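PDB 6H5L: similar to hydroxylamine oxidoreductase from Kuenenia stuttgartiensis, which forms, with a dihaem cytochrome partner, a multihaem reductase complex with an extended electron-transfer pathway in an anammox bacterium. Local coordinates for the interface of chains A and C and the interface of chains A and B. Sequence-based numbering; all coordinates share one arbitrary frame. Chains: chain A/B, Similar to hydroxylamine oxidoreductase; chain C, Conserved hypothetical cytochrome protein.

Contact 1 joins chain A to the cytochrome chain C, and contact 2 joins it to chain B, a second copy of the same protein. The centres of their C-alpha atoms lie about 59 Å apart, and the two share no residue. Contact 1 uses the turn into helix 77-87 of chain A; contact 2 uses the loop between helices 443-446 and 455-476, set against helix 480-513 of chain B. One subunit thus meets two kinds of partner through distant parts of its chain, in an assembly of six copies of each protein. Contact 1 lies close in sequence to haem-binding residues of both its chains.

Contact 1: the interface of chains A and C. Residues chain A 74, 76, 79; chain C 80, 82-83.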
loop_
_atom_site.group_PDB
_atom_site.type_symbol
_atom_site.label_atom_id
_atom_site.label_comp_id
_atom_site.label_asym_id
_atom_site.label_seq_id
_atom_site.Cartn_x
_atom_site.Cartn_y
_atom_site.Cartn_z
ATOM N N GLN A 74 33.355 10.792 -37.180
ATOM C CA GLN A 74 32.187 10.104 -37.709
ATOM C C GLN A 74 30.981 10.225 -36.786
ATOM O O GLN A 74 30.012 9.475 -36.949
ATOM C CB GLN A 74 32.520 8.637 -37.986
ATOM C CG GLN A 74 33.581 8.462 -39.062
ATOM C CD GLN A 74 33.860 7.009 -39.390
ATOM O OE1 GLN A 74 32.958 6.170 -39.380
ATOM N NE2 GLN A 74 35.117 6.703 -39.689
ATOM N N ARG A 76 30.218 9.413 -33.771
ATOM C CA ARG A 76 29.822 8.184 -33.082
ATOM C C ARG A 76 29.595 8.479 -31.598
ATOM O O ARG A 76 30.391 8.134 -30.724
ATOM C CB ARG A 76 30.872 7.101 -33.288
ATOM C CG ARG A 76 31.054 6.681 -34.739
ATOM C CD ARG A 76 29.758 6.139 -35.323
ATOM N NE ARG A 76 29.256 4.996 -34.565
ATOM C CZ ARG A 76 29.591 3.733 -34.810
ATOM N NH1 ARG A 76 30.430 3.446 -35.796
ATOM N NH2 ARG A 76 29.086 2.757 -34.068
ATOM N N LEU A 79 29.561 5.325 -29.361
ATOM C CA LEU A 79 30.802 4.704 -28.910
ATOM C C LEU A 79 31.362 5.381 -27.668
ATOM O O LEU A 79 32.075 4.739 -26.888
ATOM C CB LEU A 79 31.839 4.715 -30.035
ATOM C CG LEU A 79 31.549 3.746 -31.184
ATOM C CD1 LEU A 79 32.566 3.907 -32.301
ATOM C CD2 LEU A 79 31.528 2.313 -30.671
ATOM N N PRO C 80 32.949 -2.488 -30.177
ATOM C CA PRO C 80 32.916 -2.943 -31.569
ATOM C C PRO C 80 33.676 -1.966 -32.452
ATOM O O PRO C 80 33.663 -0.754 -32.225
ATOM C CB PRO C 80 31.422 -2.962 -31.907
ATOM C CG PRO C 80 30.719 -2.953 -30.588
ATOM C CD PRO C 80 31.603 -2.189 -29.659
ATOM N N ASP C 82 33.074 -1.790 -35.807
ATOM C CA ASP C 82 32.317 -1.554 -37.030
ATOM C C ASP C 82 32.572 -0.164 -37.594
ATOM O O ASP C 82 32.302 0.076 -38.776
ATOM C CB ASP C 82 30.825 -1.742 -36.760
ATOM C CG ASP C 82 30.294 -0.767 -35.729
ATOM O OD1 ASP C 82 29.920 0.363 -36.113
ATOM O OD2 ASP C 82 30.251 -1.129 -34.532
ATOM N N ILE C 83 33.074 0.757 -36.767
ATOM C CA ILE C 83 33.461 2.083 -37.240
ATOM C C ILE C 83 34.576 1.984 -38.272
ATOM O O ILE C 83 34.704 2.849 -39.147
ATOM C CB ILE C 83 33.861 2.965 -36.037
ATOM C CG1 ILE C 83 34.149 4.400 -36.476
ATOM C CG2 ILE C 83 35.056 2.366 -35.303
ATOM C CD1 ILE C 83 34.469 5.327 -35.325
#
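A:Arg76 reaches across to C:Asp82 where the HAO-like subunit joins its dihaem cytochrome partner in the reductase complex. On the chain A side, A:Leu79 stands directly before a haem-binding CXXCH motif; on the chain C side, the loop with C:Pro80, C:Asp82 and C:Ile83 follows C:Met78, the axial methionine of a haem. The contact may thus help set haems of the two proteins near each other.

The guanidinium meets the carboxylate end-on, with both terminal nitrogens directed at one oxygen. A:Arg76 NH1 donates to C:Asp82 OD1 at 3.1 Å in a salt bridge, and A:Arg76 NH2 adds a longer hydrogen bond to the same C:Asp82 OD1 at 3.3 Å. Both come from the syn side of that oxygen, NH1 rising 31° out of the carboxylate plane. The guanidinium and carboxylate planes lie 34° apart, so this is not the level two-oxygen pairing.

A:Leu79 lays its CD1 methyl over one face of the guanidinium, above its centre, which should limit how far the group can tip that way. The arginine bends at chi2 and chi3, which brings the guanidinium to C:Asp82 while CG lies against C:Ile83.

C:Ile83 runs past A:Arg76 in the opposite direction. Its extended side chain, with CG1 anti to the backbone N (chi1 -175°), sends CD1 to 3.7 Å from A:Arg76 CG and 3.8 Å from A:Leu79 CD1. Its branch carbon CB lies 3.5 Å from A:Arg76 NH1, placing hydrocarbon beside the charged pair. A:Gln74 crosses the isoleucine at a slant, its amide OE1 3.6 Å from C:Ile83 CG1.

Farther out, A:Leu79 turns its other methyl, CD2, toward the C:Pro80 carbonyl O at 4.0 Å. A:Gln74 and A:Arg76 belong to the loop between helices 69-73 and 77-87, and A:Leu79 to the first turns of the latter.

Contact 2: the interface of chains A and B. Residues chain A 448-453; chain B 495-496, 499.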
loop_
_atom_site.group_PDB
_atom_site.type_symbol
_atom_site.label_atom_id
_atom_site.label_comp_id
_atom_site.label_asym_id
_atom_site.label_seq_id
_atom_site.Cartn_x
_atom_site.Cartn_y
_atom_site.Cartn_z
ATOM N N GLN A 448 57.291 32.459 3.092
ATOM C CA GLN A 448 58.349 32.938 3.970
ATOM C C GLN A 448 59.644 33.036 3.176
ATOM O O GLN A 448 60.161 32.023 2.693
ATOM C CB GLN A 448 58.532 32.018 5.178
ATOM C CG GLN A 448 59.686 32.425 6.081
ATOM C CD GLN A 448 59.504 33.807 6.672
ATOM O OE1 GLN A 448 58.381 34.264 6.871
ATOM N NE2 GLN A 448 60.613 34.481 6.954
ATOM N N MET A 449 60.158 34.252 3.042
ATOM C CA MET A 449 61.418 34.510 2.371
ATOM C C MET A 449 62.512 34.703 3.420
ATOM O O MET A 449 62.308 34.454 4.613
ATOM C CB MET A 449 61.267 35.711 1.435
ATOM C CG MET A 449 60.290 35.463 0.296
ATOM S SD MET A 449 60.023 36.915 -0.731
ATOM C CE MET A 449 59.361 38.044 0.489
ATOM N N GLN A 450 63.687 35.146 2.982
ATOM C CA GLN A 450 64.841 35.254 3.872
ATOM C C GLN A 450 64.590 36.371 4.877
ATOM O O GLN A 450 64.771 37.552 4.572
ATOM C CB GLN A 450 66.110 35.508 3.068
ATOM C CG GLN A 450 67.389 35.124 3.785
ATOM C CD GLN A 450 67.538 33.624 3.935
ATOM O OE1 GLN A 450 67.221 33.059 4.982
ATOM N NE2 GLN A 450 68.024 32.969 2.885
ATOM N N ASP A 451 64.165 35.992 6.086
ATOM C CA ASP A 451 63.870 36.931 7.169
ATOM C C ASP A 451 62.820 37.963 6.760
ATOM O O ASP A 451 62.852 39.112 7.210
ATOM C CB ASP A 451 65.143 37.620 7.669
ATOM C CG ASP A 451 66.100 36.653 8.344
ATOM O OD1 ASP A 451 65.635 35.824 9.157
ATOM O OD2 ASP A 451 67.315 36.714 8.058
ATOM N N ASN A 452 61.879 37.558 5.910
ATOM C CA ASN A 452 60.804 38.428 5.454
ATOM C C ASN A 452 59.561 37.587 5.189
ATOM O O ASN A 452 59.561 36.757 4.270
ATOM C CB ASN A 452 61.225 39.198 4.199
ATOM C CG ASN A 452 60.184 40.208 3.746
ATOM O OD1 ASN A 452 59.173 40.426 4.415
ATOM N ND2 ASN A 452 60.434 40.839 2.606
ATOM N N PRO A 453 58.478 37.768 5.962
ATOM C CA PRO A 453 58.326 38.767 7.027
ATOM C C PRO A 453 59.033 38.413 8.330
ATOM O O PRO A 453 59.646 37.350 8.445
ATOM C CB PRO A 453 56.815 38.797 7.248
ATOM C CG PRO A 453 56.398 37.402 6.963
ATOM C CD PRO A 453 57.251 36.969 5.796
ATOM N N MET B 495 58.187 28.486 9.642
ATOM C CA MET B 495 59.464 28.931 9.096
ATOM C C MET B 495 59.738 30.384 9.463
ATOM O O MET B 495 60.889 30.764 9.702
ATOM C CB MET B 495 59.482 28.745 7.578
ATOM C CG MET B 495 60.798 29.134 6.915
ATOM S SD MET B 495 62.149 28.004 7.297
ATOM C CE MET B 495 61.753 26.633 6.218
ATOM N N THR B 496 58.689 31.209 9.514
ATOM C CA THR B 496 58.843 32.586 9.978
ATOM C C THR B 496 59.309 32.624 11.427
ATOM O O THR B 496 60.241 33.360 11.774
ATOM C CB THR B 496 57.525 33.344 9.824
ATOM O OG1 THR B 496 57.087 33.276 8.462
ATOM C CG2 THR B 496 57.697 34.802 10.222
ATOM N N GLN B 499 63.022 31.319 11.765
ATOM C CA GLN B 499 64.041 32.276 11.347
ATOM C C GLN B 499 64.195 33.401 12.361
ATOM O O GLN B 499 65.318 33.817 12.670
ATOM C CB GLN B 499 63.703 32.840 9.967
ATOM C CG GLN B 499 63.798 31.829 8.839
ATOM C CD GLN B 499 63.554 32.452 7.479
ATOM O OE1 GLN B 499 63.305 33.653 7.369
ATOM N NE2 GLN B 499 63.626 31.637 6.434
HETATM O O HOH W 1 60.881 36.024 10.508
HETATM O O HOH W 2 67.126 33.907 10.451
#
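The pairing of a chain A loop, A:Gln448 to A:Pro453, with a helix face of B:Met495, B:Thr496 and B:Gln499 is a patch of the contact between two copies of the same protein. The A/B interface as a whole is not an exact two-fold; proteins of the hydroxylamine oxidoreductase family commonly assemble as trimers, and this patch would fit such an arrangement, tying a loop of one subunit to a long helix of the next.

B:Gln499 is the acceptor at the centre of the polar contact. Extended beyond CG, it points its amide oxygen into the loop, where OE1 takes hydrogen bonds from the backbone N of A:Asp451 at 2.8 Å and from the side-chain amide A:Gln448 NE2, also at 2.8 Å. These donors arrive from opposite faces of the B:Gln499 amide: A:Gln448 NE2 stands well above its plane, while A:Asp451 N is tilted from it by 30°. Held from both faces, the amide should be restrained from turning about its CG-CD bond. The two glutamine amides meet from opposite directions, their planes nearly perpendicular at 81°.

A:Gln448 gets there by a bend at chi2 (61°), which brings its amide to B:Gln499 while its hydrocarbon part passes B:Met495. Its CG packs 3.6 Å from B:Met495 CG, and its CD lies 3.6 Å from B:Thr496 CA. The approach of its OE1 to the B:Thr496 hydroxyl is modelled too short to be trusted.

Two waters bridge the chains. One joins the A:Pro453 carbonyl O at 2.7 Å to the B:Thr496 carbonyl O at 3.0 Å. The other joins the carboxylate A:Asp451 OD1 at 2.8 Å to the B:Gln499 carbonyl O at 2.9 Å.

The loop is shaped by a cis peptide before A:Pro453 and by a left-handed backbone at A:Asp451. It links helix 443-446 to helix 455-476 of chain A, and faces helix 480-513 near the C-terminus of chain B.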